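Local coordinates for carbohydrate binding protein, putative, cpb33A (Cellvibrio japonicus, PDB 5FJQ) that is a copper-dependent lytic polysaccharide monooxygenase domain of a longer secreted protein, important for efficient utilization of chitin by the bacterium, at residues H1-S9 with R90-H100; V11-E20 with N35-V44. All coordinates share one frame; numbering follows the deposited sequence.

Contact 1 of 2, residues H1-S9 with R90-H100. With CU (copper (II) ion), chain D.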
ATOM      1  N   HIS A   1      -3.314 -10.356  -8.501  1.00 26.13           N
ATOM      2  CA  HIS A   1      -1.902 -10.238  -8.020  1.00 23.25           C
ATOM      3  C   HIS A   1      -1.147  -9.021  -8.562  1.00 21.79           C
ATOM      4  O   HIS A   1      -0.922  -8.837  -9.774  1.00 23.37           O
ATOM      5  CB  HIS A   1      -1.162 -11.578  -8.209  1.00 20.26           C
ATOM      6  CG  HIS A   1      -1.559 -12.612  -7.202  1.00 21.70           C
ATOM      7  ND1 HIS A   1      -2.869 -13.034  -7.048  1.00 19.92           N
ATOM      8  CD2 HIS A   1      -0.827 -13.311  -6.300  1.00 21.72           C
ATOM      9  CE1 HIS A   1      -2.929 -13.911  -6.065  1.00 23.12           C
ATOM     10  NE2 HIS A   1      -1.704 -14.108  -5.604  1.00 23.64           N
ATOM     11  N   GLY A   2      -0.747  -8.167  -7.633  1.00 23.05           N
ATOM     12  CA  GLY A   2      -0.020  -6.985  -7.991  1.00 21.23           C
ATOM     13  C   GLY A   2       0.381  -6.051  -6.861  1.00 18.61           C
ATOM     14  O   GLY A   2      -0.109  -6.175  -5.756  1.00 19.47           O
ATOM     15  N   TYR A   3       1.229  -5.057  -7.170  1.00 16.31           N
ATOM     16  CA  TYR A   3       1.733  -4.115  -6.140  1.00 15.87           C
ATOM     17  C   TYR A   3       1.966  -2.753  -6.795  1.00 16.40           C
ATOM     18  O   TYR A   3       1.892  -2.687  -7.984  1.00 17.93           O
ATOM     19  CB  TYR A   3       3.026  -4.650  -5.540  1.00 15.39           C
ATOM     20  CG  TYR A   3       4.090  -4.955  -6.584  1.00 15.32           C
ATOM     21  CD1 TYR A   3       4.113  -6.195  -7.222  1.00 16.93           C
ATOM     22  CD2 TYR A   3       5.002  -3.989  -6.985  1.00 14.66           C
ATOM     23  CE1 TYR A   3       5.055  -6.481  -8.209  1.00 17.04           C
ATOM     24  CE2 TYR A   3       5.976  -4.275  -7.961  1.00 16.29           C
ATOM     25  CZ  TYR A   3       5.969  -5.517  -8.568  1.00 16.33           C
ATOM     26  OH  TYR A   3       6.882  -5.830  -9.539  1.00 19.39           O
ATOM     27  N   VAL A   4       2.236  -1.699  -6.024  1.00 16.33           N
ATOM     28  CA  VAL A   4       2.503  -0.340  -6.573  1.00 17.08           C
ATOM     29  C   VAL A   4       3.999  -0.239  -6.708  1.00 19.19           C
ATOM     30  O   VAL A   4       4.742  -0.334  -5.697  1.00 18.99           O
ATOM     31  CB  VAL A   4       1.975   0.794  -5.679  1.00 16.66           C
ATOM     32  CG1 VAL A   4       2.284   2.177  -6.286  1.00 15.43           C
ATOM     33  CG2 VAL A   4       0.460   0.676  -5.544  1.00 15.13           C
ATOM     34  N   SER A   5       4.427   0.008  -7.952  1.00 20.86           N
ATOM     35  CA  SER A   5       5.813  -0.021  -8.320  1.00 21.70           C
ATOM     36  C   SER A   5       6.377   1.379  -8.382  1.00 25.10           C
ATOM     37  O   SER A   5       7.595   1.549  -8.247  1.00 25.11           O
ATOM     38  CB  SER A   5       5.961  -0.789  -9.642  1.00 23.16           C
ATOM     39  OG  SER A   5       4.958  -0.403 -10.595  1.00 24.14           O
ATOM     40  N   SER A   6       5.480   2.377  -8.502  1.00 24.09           N
ATOM     41  CA  SER A   6       5.851   3.784  -8.785  1.00 25.89           C
ATOM     42  C   SER A   6       4.729   4.723  -8.283  1.00 24.14           C
ATOM     43  O   SER A   6       3.630   4.663  -8.832  1.00 23.25           O
ATOM     44  CB  SER A   6       6.074   3.913 -10.282  1.00 29.00           C
ATOM     45  OG  SER A   6       6.393   5.214 -10.628  1.00 36.55           O
ATOM     46  N   PRO A   7       4.963   5.467  -7.160  1.00 20.34           N
ATOM     47  CA  PRO A   7       6.135   5.466  -6.281  1.00 19.24           C
ATOM     48  C   PRO A   7       6.229   4.082  -5.624  1.00 19.44           C
ATOM     49  O   PRO A   7       5.206   3.437  -5.422  1.00 17.95           O
ATOM     50  CB  PRO A   7       5.771   6.513  -5.238  1.00 19.39           C
ATOM     51  CG  PRO A   7       4.844   7.433  -5.967  1.00 19.96           C
ATOM     52  CD  PRO A   7       3.976   6.412  -6.631  1.00 20.42           C
ATOM     53  N   LYS A   8       7.435   3.611  -5.370  1.00 17.81           N
ATOM     54  CA  LYS A   8       7.639   2.266  -4.795  1.00 16.78           C
ATOM     55  C   LYS A   8       6.914   2.186  -3.463  1.00 17.22           C
ATOM     56  O   LYS A   8       7.078   3.060  -2.579  1.00 17.55           O
ATOM     57  CB  LYS A   8       9.107   1.975  -4.622  1.00 15.87           C
ATOM     58  CG  LYS A   8       9.928   2.113  -5.889  1.00 16.03           C
ATOM     59  CD  LYS A   8      11.417   1.879  -5.608  1.00 17.16           C
ATOM     60  CE  LYS A   8      12.289   1.872  -6.884  1.00 18.24           C
ATOM     61  NZ  LYS A   8      12.010   0.609  -7.672  1.00 21.69           N
ATOM     62  N   SER A   9       6.101   1.148  -3.325  1.00 19.74           N
ATOM     63  CA  SER A   9       5.360   0.893  -2.100  1.00 18.23           C
ATOM     64  C   SER A   9       6.402   0.435  -1.107  1.00 19.74           C
ATOM     65  O   SER A   9       7.552   0.152  -1.482  1.00 19.89           O
ATOM     66  CB  SER A   9       4.347  -0.232  -2.265  1.00 18.95           C
ATOM     67  OG  SER A   9       5.000  -1.504  -2.501  1.00 18.06           O
ATOM     68  N   ARG A  90      -0.111  13.121  -9.309  1.00 18.23           N
ATOM     69  CA  ARG A  90       1.050  12.221  -9.275  1.00 18.84           C
ATOM     70  C   ARG A  90       0.608  10.868  -9.863  1.00 20.24           C
ATOM     71  O   ARG A  90      -0.405  10.338  -9.479  1.00 16.98           O
ATOM     72  CB  ARG A  90       1.570  12.108  -7.832  1.00 18.90           C
ATOM     73  CG  ARG A  90       2.825  11.264  -7.656  1.00 21.03           C
ATOM     74  CD  ARG A  90       3.935  11.830  -8.505  1.00 20.54           C
ATOM     75  NE  ARG A  90       5.067  10.962  -8.330  1.00 24.66           N
ATOM     76  CZ  ARG A  90       6.209  11.291  -7.732  1.00 22.45           C
ATOM     77  NH1 ARG A  90       6.474  12.555  -7.311  1.00 24.03           N
ATOM     78  NH2 ARG A  90       7.112  10.335  -7.616  1.00 20.46           N
ATOM     79  N   GLU A  91       1.299  10.340 -10.863  1.00 19.82           N
ATOM     80  CA  GLU A  91       0.998   8.942 -11.275  1.00 19.84           C
ATOM     81  C   GLU A  91       1.424   7.881 -10.216  1.00 18.45           C
ATOM     82  O   GLU A  91       2.535   7.928  -9.642  1.00 19.92           O
ATOM     83  CB  GLU A  91       1.621   8.529 -12.629  1.00 22.16           C
ATOM     84  CG  GLU A  91       1.461   9.552 -13.739  1.00 29.83           C
ATOM     85  CD  GLU A  91       1.468   8.926 -15.119  1.00 35.31           C
ATOM     86  OE1 GLU A  91       2.152   7.886 -15.343  1.00 33.55           O
ATOM     87  OE2 GLU A  91       0.745   9.468 -15.978  1.00 37.04           O
ATOM     88  N   PHE A  92       0.505   6.955 -10.007  1.00 15.74           N
ATOM     89  CA  PHE A  92       0.678   5.727  -9.218  1.00 15.03           C
ATOM     90  C   PHE A  92       0.425   4.531 -10.119  1.00 14.64           C
ATOM     91  O   PHE A  92      -0.550   4.474 -10.881  1.00 14.61           O
ATOM     92  CB  PHE A  92      -0.283   5.714  -8.021  1.00 13.85           C
ATOM     93  CG  PHE A  92       0.070   6.708  -6.950  1.00 14.55           C
ATOM     94  CD1 PHE A  92      -0.223   8.070  -7.101  1.00 15.58           C
ATOM     95  CD2 PHE A  92       0.758   6.317  -5.843  1.00 15.26           C
ATOM     96  CE1 PHE A  92       0.144   8.976  -6.110  1.00 15.75           C
ATOM     97  CE2 PHE A  92       1.138   7.223  -4.849  1.00 17.14           C
ATOM     98  CZ  PHE A  92       0.831   8.549  -4.987  1.00 16.99           C
ATOM     99  N   VAL A  93       1.324   3.575 -10.047  1.00 13.31           N
ATOM    100  CA  VAL A  93       1.300   2.544 -11.038  1.00 14.45           C
ATOM    101  C   VAL A  93       1.303   1.250 -10.291  1.00 13.70           C
ATOM    102  O   VAL A  93       2.179   1.072  -9.434  1.00 11.47           O
ATOM    103  CB  VAL A  93       2.589   2.578 -11.925  1.00 13.42           C
ATOM    104  CG1 VAL A  93       2.651   1.327 -12.794  1.00 13.62           C
ATOM    105  CG2 VAL A  93       2.698   3.896 -12.745  1.00 16.56           C
ATOM    106  N   TRP A  94       0.375   0.368 -10.669  1.00 15.87           N
ATOM    107  CA  TRP A  94       0.317  -0.986 -10.098  1.00 17.58           C
ATOM    108  C   TRP A  94       0.909  -1.888 -11.164  1.00 18.43           C
ATOM    109  O   TRP A  94       0.456  -1.876 -12.304  1.00 17.38           O
ATOM    110  CB  TRP A  94      -1.112  -1.458  -9.784  1.00 16.41           C
ATOM    111  CG  TRP A  94      -1.720  -0.971  -8.484  1.00 14.72           C
ATOM    112  CD1 TRP A  94      -2.226   0.241  -8.271  1.00 14.33           C
ATOM    113  CD2 TRP A  94      -1.999  -1.739  -7.287  1.00 15.90           C
ATOM    114  NE1 TRP A  94      -2.732   0.378  -6.997  1.00 13.04           N
ATOM    115  CE2 TRP A  94      -2.640  -0.846  -6.368  1.00 15.18           C
ATOM    116  CE3 TRP A  94      -1.764  -3.076  -6.893  1.00 14.95           C
ATOM    117  CZ2 TRP A  94      -3.039  -1.234  -5.104  1.00 13.94           C
ATOM    118  CZ3 TRP A  94      -2.161  -3.467  -5.645  1.00 14.40           C
ATOM    119  CH2 TRP A  94      -2.778  -2.541  -4.723  1.00 15.19           C
ATOM    120  N   THR A  95       1.939  -2.634 -10.795  1.00 19.44           N
ATOM    121  CA  THR A  95       2.444  -3.682 -11.656  1.00 21.67           C
ATOM    122  C   THR A  95       1.776  -4.963 -11.190  1.00 21.68           C
ATOM    123  O   THR A  95       2.005  -5.441 -10.074  1.00 22.34           O
ATOM    124  CB  THR A  95       3.976  -3.789 -11.581  1.00 21.48           C
ATOM    125  OG1 THR A  95       4.497  -2.568 -12.088  1.00 20.09           O
ATOM    126  CG2 THR A  95       4.458  -4.940 -12.457  1.00 22.10           C
ATOM    127  N   ASN A  96       0.921  -5.478 -12.062  1.00 19.75           N
ATOM    128  CA  ASN A  96       0.159  -6.649 -11.827  1.00 20.78           C
ATOM    129  C   ASN A  96       0.849  -7.904 -12.352  1.00 20.03           C
ATOM    130  O   ASN A  96       1.136  -7.991 -13.536  1.00 23.18           O
ATOM    131  CB  ASN A  96      -1.237  -6.454 -12.429  1.00 20.12           C
ATOM    132  CG  ASN A  96      -1.917  -5.250 -11.832  1.00 16.47           C
ATOM    133  OD1 ASN A  96      -1.499  -4.807 -10.762  1.00 16.60           O
ATOM    134  ND2 ASN A  96      -2.842  -4.628 -12.574  1.00 15.62           N
ATOM    135  N   THR A  97       1.108  -8.867 -11.474  1.00 20.90           N
ATOM    136  CA  THR A  97       1.721 -10.129 -11.927  1.00 18.83           C
ATOM    137  C   THR A  97       0.666 -11.034 -12.492  1.00 20.82           C
ATOM    138  O   THR A  97       0.953 -11.845 -13.366  1.00 20.72           O
ATOM    139  CB  THR A  97       2.476 -10.825 -10.781  1.00 19.11           C
ATOM    140  OG1 THR A  97       1.538 -11.212  -9.721  1.00 18.78           O
ATOM    141  CG2 THR A  97       3.623  -9.882 -10.314  1.00 19.52           C
ATOM    142  N   ALA A  98      -0.547 -10.976 -11.918  1.00 20.79           N
ATOM    143  CA  ALA A  98      -1.665 -11.674 -12.490  1.00 21.55           C
ATOM    144  C   ALA A  98      -2.823 -10.684 -12.564  1.00 25.10           C
ATOM    145  O   ALA A  98      -3.361 -10.304 -11.525  1.00 27.22           O
ATOM    146  CB  ALA A  98      -2.031 -12.893 -11.637  1.00 22.73           C
ATOM    147  N   ALA A  99      -3.264 -10.356 -13.772  1.00 23.36           N
ATOM    148  CA  ALA A  99      -4.412  -9.453 -13.985  1.00 23.32           C
ATOM    149  C   ALA A  99      -5.743 -10.012 -13.453  1.00 25.70           C
ATOM    150  O   ALA A  99      -5.901 -11.221 -13.330  1.00 26.41           O
ATOM    151  CB  ALA A  99      -4.533  -9.128 -15.441  1.00 24.42           C
ATOM    152  N   HIS A 100      -6.680  -9.123 -13.118  1.00 23.29           N
ATOM    153  CA  HIS A 100      -7.988  -9.512 -12.654  1.00 20.62           C
ATOM    154  C   HIS A 100      -9.000  -8.474 -13.159  1.00 22.02           C
ATOM    155  O   HIS A 100      -8.606  -7.339 -13.535  1.00 16.80           O
ATOM    156  CB  HIS A 100      -8.030  -9.634 -11.137  1.00 18.55           C
ATOM    157  CG  HIS A 100      -7.144 -10.712 -10.577  1.00 16.86           C
ATOM    158  ND1 HIS A 100      -7.196 -12.013 -11.017  1.00 17.14           N
ATOM    159  CD2 HIS A 100      -6.186 -10.679  -9.620  1.00 15.08           C
ATOM    160  CE1 HIS A 100      -6.335 -12.754 -10.326  1.00 15.86           C
ATOM    161  NE2 HIS A 100      -5.690 -11.958  -9.493  1.00 15.54           N
TER
HETATM  162 CU    CU D1217      -4.265 -12.167  -8.242  1.00 22.62          CU
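His1 and His100 meet at the copper ion: the ring nitrogen His1 ND1 binds it at 2.0 Å, the terminal amine His1 N at 2.1 Å, and His100 NE2, presented at the edge of the His1 ring near its plane, at 1.9 Å. Only the first residue of a chain has a free backbone amine, which is why a histidine placed there can grip the metal twice. Its CG lies anti to the carbonyl carbon and beside the backbone N (chi1 -75°); this torsion swings ND1 round to the same side as the amine, and the two nitrogens chelate the ion. This is the histidine brace that defines lytic polysaccharide monooxygenases.

Next out, the backbone fixes the brace. His1 N also donates to Ala98 O at 3.0 Å, in the carbonyl plane, and Ala98 N returns a bond to His1 O, while the methyl of Ala98, small enough for the spot, packs against His1 CB and comes within 4.1 Å of the copper. Strands 2-6 and 90-96 then pair antiparallel through Tyr3 and Thr95, until a beta bulge between Val4 and Ser6 shifts the register by one. Gly2, with no side chain, lets Asn96 OD1 lie close to its CA.

On the buried side, Val4 CG2 sits over the five-membered ring of Trp94, a CH-pi contact 3.6 Å from its centroid and 14° off the normal; Trp94 NE1 bonds Ser157. Pro7, after a cis peptide bond, presses CD to 3.3 Å from Phe92 CD2. On the other side Tyr3 lays one ring face over Thr95 O, and the hydroxyls Ser5 OG and Thr95 OG1 share a hydrogen bond of 2.7 Å. Asn96, turned inward, is held by its amide nitrogen to Glu137 O and Ser140 OG.

Contact 2 of 2, residues V11-E20 with N35-V44; sequences VIQCKENGIE and NGGLYTPQEV
Leu38 is the main bump of the loop 35-44, and it enters the hollow between helix 11-17 and Ile19. Its two methyls divide the work: CD2 presses on the start of the helix, 3.4 Å from Val11 O, while CD1 lies against Cys14 CB at 4.1 Å. Leucine suits the spot, since its forked end touches two successive turns of the helix. Ile19 slides past Leu38 in the opposite direction, its CG1 3.6 Å from Leu38 CB, and brings CD1 over the centre of the Tyr39 ring, 3° off the normal, in a CH-pi contact. With CG1 beside its backbone N (chi1 -64°) and CD1 extended beyond it, the isoleucine reaches the ring face while CG2 touches the ring at CE2 and also Asn35.

Further along, the compact ring of Pro41 fits between Val11 and Ile12: its CB meets Ile12 CD1 at 3.6 Å and Val11 CG2 at 3.8 Å. Lys15 lays the aliphatic part of its chain across Leu38 O, and Val44 closes the row against Val11 CG1.

Polar bonds secure the far end. Asn35 ND2 donates to Ile19 O at 3.1 Å, on a lone pair in the carbonyl plane, and Tyr39 OH donates to the anti lone pair of Glu20 OE2 at 2.8 Å, with carboxylate and ring nearly coplanar. Gly18, with positive phi, turns the chain out of the helix so that Ile19 can face the loop. Together with the disulfide Cys14-Cys27, this packing of a helix and a loop with a 3-10 segment belongs to the helical and loop region inserted between the first strands of the lytic polysaccharide monooxygenase beta-sandwich.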
ATOM      1  N   VAL A  11       6.565  -2.329   0.663  1.00 15.61           N
ATOM      2  CA  VAL A  11       7.034  -3.728   0.467  1.00 14.16           C
ATOM      3  C   VAL A  11       8.128  -3.694  -0.668  1.00 13.39           C
ATOM      4  O   VAL A  11       9.096  -4.443  -0.641  1.00 12.66           O
ATOM      5  CB  VAL A  11       5.902  -4.791   0.138  1.00 13.26           C
ATOM      6  CG1 VAL A  11       4.924  -4.911   1.309  1.00 13.60           C
ATOM      7  CG2 VAL A  11       5.134  -4.479  -1.182  1.00 11.79           C
ATOM      8  N   ILE A  12       8.040  -2.723  -1.570  1.00 13.42           N
ATOM      9  CA  ILE A  12       9.033  -2.671  -2.733  1.00 13.01           C
ATOM     10  C   ILE A  12      10.332  -1.901  -2.364  1.00 14.89           C
ATOM     11  O   ILE A  12      11.487  -2.198  -2.835  1.00 15.33           O
ATOM     12  CB  ILE A  12       8.452  -1.954  -4.015  1.00 13.11           C
ATOM     13  CG1 ILE A  12       7.276  -2.737  -4.649  1.00 13.14           C
ATOM     14  CG2 ILE A  12       9.584  -1.711  -5.067  1.00 12.52           C
ATOM     15  CD1 ILE A  12       7.545  -4.170  -5.014  1.00 12.99           C
ATOM     16  N   GLN A  13      10.140  -0.826  -1.622  1.00 14.72           N
ATOM     17  CA  GLN A  13      11.263  -0.109  -1.030  1.00 16.20           C
ATOM     18  C   GLN A  13      12.110  -1.085  -0.207  1.00 16.54           C
ATOM     19  O   GLN A  13      13.331  -1.222  -0.379  1.00 18.07           O
ATOM     20  CB  GLN A  13      10.744   1.041  -0.177  1.00 16.54           C
ATOM     21  CG  GLN A  13      10.192   2.238  -1.002  1.00 17.90           C
ATOM     22  CD  GLN A  13      11.283   2.990  -1.708  1.00 21.01           C
ATOM     23  OE1 GLN A  13      12.406   2.511  -1.770  1.00 21.59           O
ATOM     24  NE2 GLN A  13      10.965   4.195  -2.270  1.00 23.38           N
ATOM     25  N   CYS A  14      11.479  -1.763   0.683  1.00 14.43           N
ATOM     26  CA  CYS A  14      12.307  -2.679   1.504  1.00 17.66           C
ATOM     27  C   CYS A  14      12.834  -3.949   0.754  1.00 17.84           C
ATOM     28  O   CYS A  14      13.979  -4.383   1.016  1.00 17.75           O
ATOM     29  CB  CYS A  14      11.646  -2.958   2.824  1.00 18.93           C
ATOM     30  SG  CYS A  14      11.791  -1.650   4.102  1.00 17.64           S
ATOM     31  N   LYS A  15      12.041  -4.499  -0.178  1.00 16.17           N
ATOM     32  CA  LYS A  15      12.526  -5.607  -0.995  1.00 15.65           C
ATOM     33  C   LYS A  15      13.863  -5.251  -1.605  1.00 16.13           C
ATOM     34  O   LYS A  15      14.860  -5.956  -1.447  1.00 14.67           O
ATOM     35  CB  LYS A  15      11.523  -6.042  -2.075  1.00 14.34           C
ATOM     36  CG  LYS A  15      12.146  -6.890  -3.172  1.00 14.19           C
ATOM     37  CD  LYS A  15      11.095  -7.494  -4.077  1.00 14.88           C
ATOM     38  CE  LYS A  15      10.554  -6.469  -5.110  1.00 15.13           C
ATOM     39  NZ  LYS A  15      11.535  -6.383  -6.275  1.00 16.97           N
ATOM     40  N   GLU A  16      13.909  -4.069  -2.199  1.00 16.36           N
ATOM     41  CA  GLU A  16      15.030  -3.664  -3.000  1.00 15.78           C
ATOM     42  C   GLU A  16      16.210  -3.264  -2.123  1.00 16.79           C
ATOM     43  O   GLU A  16      17.363  -3.221  -2.582  1.00 17.98           O
ATOM     44  CB  GLU A  16      14.508  -2.485  -3.803  1.00 16.00           C
ATOM     45  CG  GLU A  16      13.745  -2.935  -5.049  1.00 18.65           C
ATOM     46  CD  GLU A  16      13.358  -1.768  -5.927  1.00 20.84           C
ATOM     47  OE1 GLU A  16      13.937  -0.679  -5.748  1.00 20.57           O
ATOM     48  OE2 GLU A  16      12.491  -1.970  -6.788  1.00 21.23           O
ATOM     49  N   ASN A  17      15.939  -2.938  -0.861  1.00 14.79           N
ATOM     50  CA  ASN A  17      17.021  -2.644   0.074  1.00 16.19           C
ATOM     51  C   ASN A  17      17.668  -3.977   0.587  1.00 16.77           C
ATOM     52  O   ASN A  17      18.702  -3.929   1.273  1.00 15.88           O
ATOM     53  CB  ASN A  17      16.508  -1.832   1.244  1.00 19.09           C
ATOM     54  CG  ASN A  17      17.616  -1.440   2.227  1.00 23.77           C
ATOM     55  OD1 ASN A  17      17.635  -1.890   3.400  1.00 24.13           O
ATOM     56  ND2 ASN A  17      18.555  -0.606   1.749  1.00 25.83           N
ATOM     57  N   GLY A  18      17.069  -5.129   0.258  1.00 16.62           N
ATOM     58  CA  GLY A  18      17.625  -6.467   0.690  1.00 15.48           C
ATOM     59  C   GLY A  18      16.777  -7.095   1.786  1.00 19.55           C
ATOM     60  O   GLY A  18      16.687  -6.572   2.923  1.00 20.09           O
ATOM     61  N   ILE A  19      16.135  -8.216   1.453  1.00 17.43           N
ATOM     62  CA  ILE A  19      15.219  -8.819   2.346  1.00 18.24           C
ATOM     63  C   ILE A  19      16.003  -9.560   3.461  1.00 19.65           C
ATOM     64  O   ILE A  19      15.645  -9.453   4.615  1.00 17.53           O
ATOM     65  CB  ILE A  19      14.283  -9.801   1.615  1.00 17.08           C
ATOM     66  CG1 ILE A  19      13.405  -9.039   0.601  1.00 14.97           C
ATOM     67  CG2 ILE A  19      13.437 -10.589   2.633  1.00 17.05           C
ATOM     68  CD1 ILE A  19      12.770  -9.952  -0.463  1.00 15.66           C
ATOM     69  N   GLU A  20      17.081 -10.262   3.093  1.00 21.05           N
ATOM     70  CA  GLU A  20      17.852 -11.038   4.093  1.00 23.62           C
ATOM     71  C   GLU A  20      18.784 -10.149   4.947  1.00 24.80           C
ATOM     72  O   GLU A  20      18.896 -10.337   6.154  1.00 24.09           O
ATOM     73  CB  GLU A  20      18.626 -12.196   3.394  1.00 25.64           C
ATOM     74  CG  GLU A  20      17.704 -13.091   2.564  1.00 26.02           C
ATOM     75  CD  GLU A  20      16.521 -13.597   3.388  1.00 27.79           C
ATOM     76  OE1 GLU A  20      16.690 -13.649   4.614  1.00 30.07           O
ATOM     77  OE2 GLU A  20      15.419 -13.910   2.863  1.00 26.36           O
ATOM     78  N   ASN A  35       9.286 -10.168   7.667  1.00 17.66           N
ATOM     79  CA  ASN A  35       9.405  -9.631   6.331  1.00 17.83           C
ATOM     80  C   ASN A  35       9.606 -10.689   5.228  1.00 17.18           C
ATOM     81  O   ASN A  35       9.984 -10.332   4.139  1.00 13.49           O
ATOM     82  CB  ASN A  35      10.542  -8.630   6.240  1.00 19.94           C
ATOM     83  CG  ASN A  35      11.936  -9.306   6.067  1.00 24.04           C
ATOM     84  OD1 ASN A  35      12.122 -10.548   6.331  1.00 23.52           O
ATOM     85  ND2 ASN A  35      12.926  -8.491   5.686  1.00 18.86           N
ATOM     86  N   GLY A  36       9.410 -11.976   5.510  1.00 15.75           N
ATOM     87  CA  GLY A  36       9.730 -12.938   4.444  1.00 18.39           C
ATOM     88  C   GLY A  36       8.643 -12.836   3.346  1.00 18.78           C
ATOM     89  O   GLY A  36       8.819 -13.323   2.228  1.00 16.73           O
ATOM     90  N   GLY A  37       7.492 -12.220   3.661  1.00 18.54           N
ATOM     91  CA  GLY A  37       6.556 -11.884   2.551  1.00 20.34           C
ATOM     92  C   GLY A  37       7.095 -10.864   1.534  1.00 19.12           C
ATOM     93  O   GLY A  37       6.409 -10.500   0.581  1.00 17.60           O
ATOM     94  N   LEU A  38       8.299 -10.334   1.745  1.00 21.49           N
ATOM     95  CA  LEU A  38       8.804  -9.299   0.859  1.00 17.96           C
ATOM     96  C   LEU A  38       9.226  -9.867  -0.476  1.00 20.18           C
ATOM     97  O   LEU A  38       9.433  -9.093  -1.437  1.00 17.06           O
ATOM     98  CB  LEU A  38       9.952  -8.476   1.480  1.00 21.16           C
ATOM     99  CG  LEU A  38       9.697  -7.481   2.624  1.00 19.80           C
ATOM    100  CD1 LEU A  38      11.006  -6.955   3.164  1.00 20.34           C
ATOM    101  CD2 LEU A  38       8.831  -6.352   2.101  1.00 20.52           C
ATOM    102  N   TYR A  39       9.358 -11.193  -0.553  1.00 17.46           N
ATOM    103  CA  TYR A  39       9.660 -11.894  -1.828  1.00 16.30           C
ATOM    104  C   TYR A  39       8.436 -11.930  -2.752  1.00 15.58           C
ATOM    105  O   TYR A  39       8.510 -12.299  -3.941  1.00 13.80           O
ATOM    106  CB  TYR A  39      10.012 -13.364  -1.497  1.00 18.46           C
ATOM    107  CG  TYR A  39      11.435 -13.490  -1.126  1.00 19.91           C
ATOM    108  CD1 TYR A  39      12.457 -13.444  -2.117  1.00 23.03           C
ATOM    109  CD2 TYR A  39      11.803 -13.567   0.201  1.00 20.48           C
ATOM    110  CE1 TYR A  39      13.791 -13.514  -1.741  1.00 23.43           C
ATOM    111  CE2 TYR A  39      13.126 -13.645   0.572  1.00 20.78           C
ATOM    112  CZ  TYR A  39      14.103 -13.643  -0.397  1.00 21.48           C
ATOM    113  OH  TYR A  39      15.388 -13.705   0.048  1.00 23.49           O
ATOM    114  N   THR A  40       7.258 -11.678  -2.162  1.00 15.17           N
ATOM    115  CA  THR A  40       6.000 -11.846  -2.932  1.00 16.38           C
ATOM    116  C   THR A  40       5.112 -10.594  -2.726  1.00 17.23           C
ATOM    117  O   THR A  40       3.994 -10.676  -2.217  1.00 17.76           O
ATOM    118  CB  THR A  40       5.206 -13.121  -2.530  1.00 19.12           C
ATOM    119  OG1 THR A  40       4.937 -13.061  -1.153  1.00 18.64           O
ATOM    120  CG2 THR A  40       5.919 -14.417  -2.823  1.00 15.95           C
ATOM    121  N   PRO A  41       5.656  -9.419  -3.084  1.00 18.41           N
ATOM    122  CA  PRO A  41       5.011  -8.102  -2.966  1.00 17.31           C
ATOM    123  C   PRO A  41       3.623  -8.000  -3.628  1.00 18.19           C
ATOM    124  O   PRO A  41       2.779  -7.184  -3.186  1.00 17.40           O
ATOM    125  CB  PRO A  41       6.014  -7.184  -3.661  1.00 17.80           C
ATOM    126  CG  PRO A  41       6.736  -8.077  -4.642  1.00 16.43           C
ATOM    127  CD  PRO A  41       6.945  -9.322  -3.783  1.00 17.50           C
ATOM    128  N   GLN A  42       3.379  -8.866  -4.604  1.00 16.40           N
ATOM    129  CA  GLN A  42       2.132  -8.937  -5.396  1.00 18.12           C
ATOM    130  C   GLN A  42       0.948  -9.622  -4.665  1.00 19.91           C
ATOM    131  O   GLN A  42      -0.197  -9.658  -5.165  1.00 21.34           O
ATOM    132  CB  GLN A  42       2.415  -9.645  -6.733  1.00 16.96           C
ATOM    133  CG  GLN A  42       2.642 -11.150  -6.636  1.00 18.46           C
ATOM    134  CD  GLN A  42       4.107 -11.531  -6.306  1.00 19.16           C
ATOM    135  OE1 GLN A  42       4.907 -10.710  -5.795  1.00 17.70           O
ATOM    136  NE2 GLN A  42       4.476 -12.774  -6.634  1.00 19.91           N
ATOM    137  N   GLU A  43       1.262 -10.164  -3.485  1.00 21.08           N
ATOM    138  CA  GLU A  43       0.411 -10.998  -2.722  1.00 20.60           C
ATOM    139  C   GLU A  43       0.020 -10.420  -1.357  1.00 18.25           C
ATOM    140  O   GLU A  43      -0.132 -11.174  -0.396  1.00 19.90           O
ATOM    141  CB  GLU A  43       1.237 -12.207  -2.447  1.00 24.52           C
ATOM    142  CG  GLU A  43       0.510 -13.471  -2.402  1.00 28.91           C
ATOM    143  CD  GLU A  43       1.470 -14.581  -2.739  1.00 36.07           C
ATOM    144  OE1 GLU A  43       1.782 -14.725  -3.960  1.00 43.30           O
ATOM    145  OE2 GLU A  43       1.944 -15.243  -1.794  1.00 32.75           O
ATOM    146  N   VAL A  44      -0.088  -9.113  -1.222  1.00 16.69           N
ATOM    147  CA  VAL A  44      -0.483  -8.579   0.066  1.00 17.08           C
ATOM    148  C   VAL A  44      -1.994  -8.590  -0.056  1.00 17.30           C
ATOM    149  O   VAL A  44      -2.632  -7.576  -0.416  1.00 19.07           O
ATOM    150  CB  VAL A  44       0.174  -7.180   0.358  1.00 13.84           C
ATOM    151  CG1 VAL A  44      -0.237  -6.612   1.684  1.00 14.24           C
ATOM    152  CG2 VAL A  44       1.697  -7.229   0.298  1.00 13.93           C
TER

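In the fold
The two contacts lie side by side, their centres 14 Å apart, in one lytic polysaccharide monooxygenase domain. Strand 2-6 of contact 1 leads through Lys8 and Ser9 into helix 10-17 of contact 2; after helix 25-33 comes the loop 35-44, and only much later does the chain return to contact 1 with strand 88-96. Contact 2 therefore falls wholly within the connection between the two paired strands. The contacts also touch: Lys8 NZ forms a salt bridge with Glu16 OE2, Gly2 N probably bonds Gln42 O, and Tyr3 packs on Ile12. The helical and loop region thus packs along the edge strand that follows the copper-binding His1, close to the metal site.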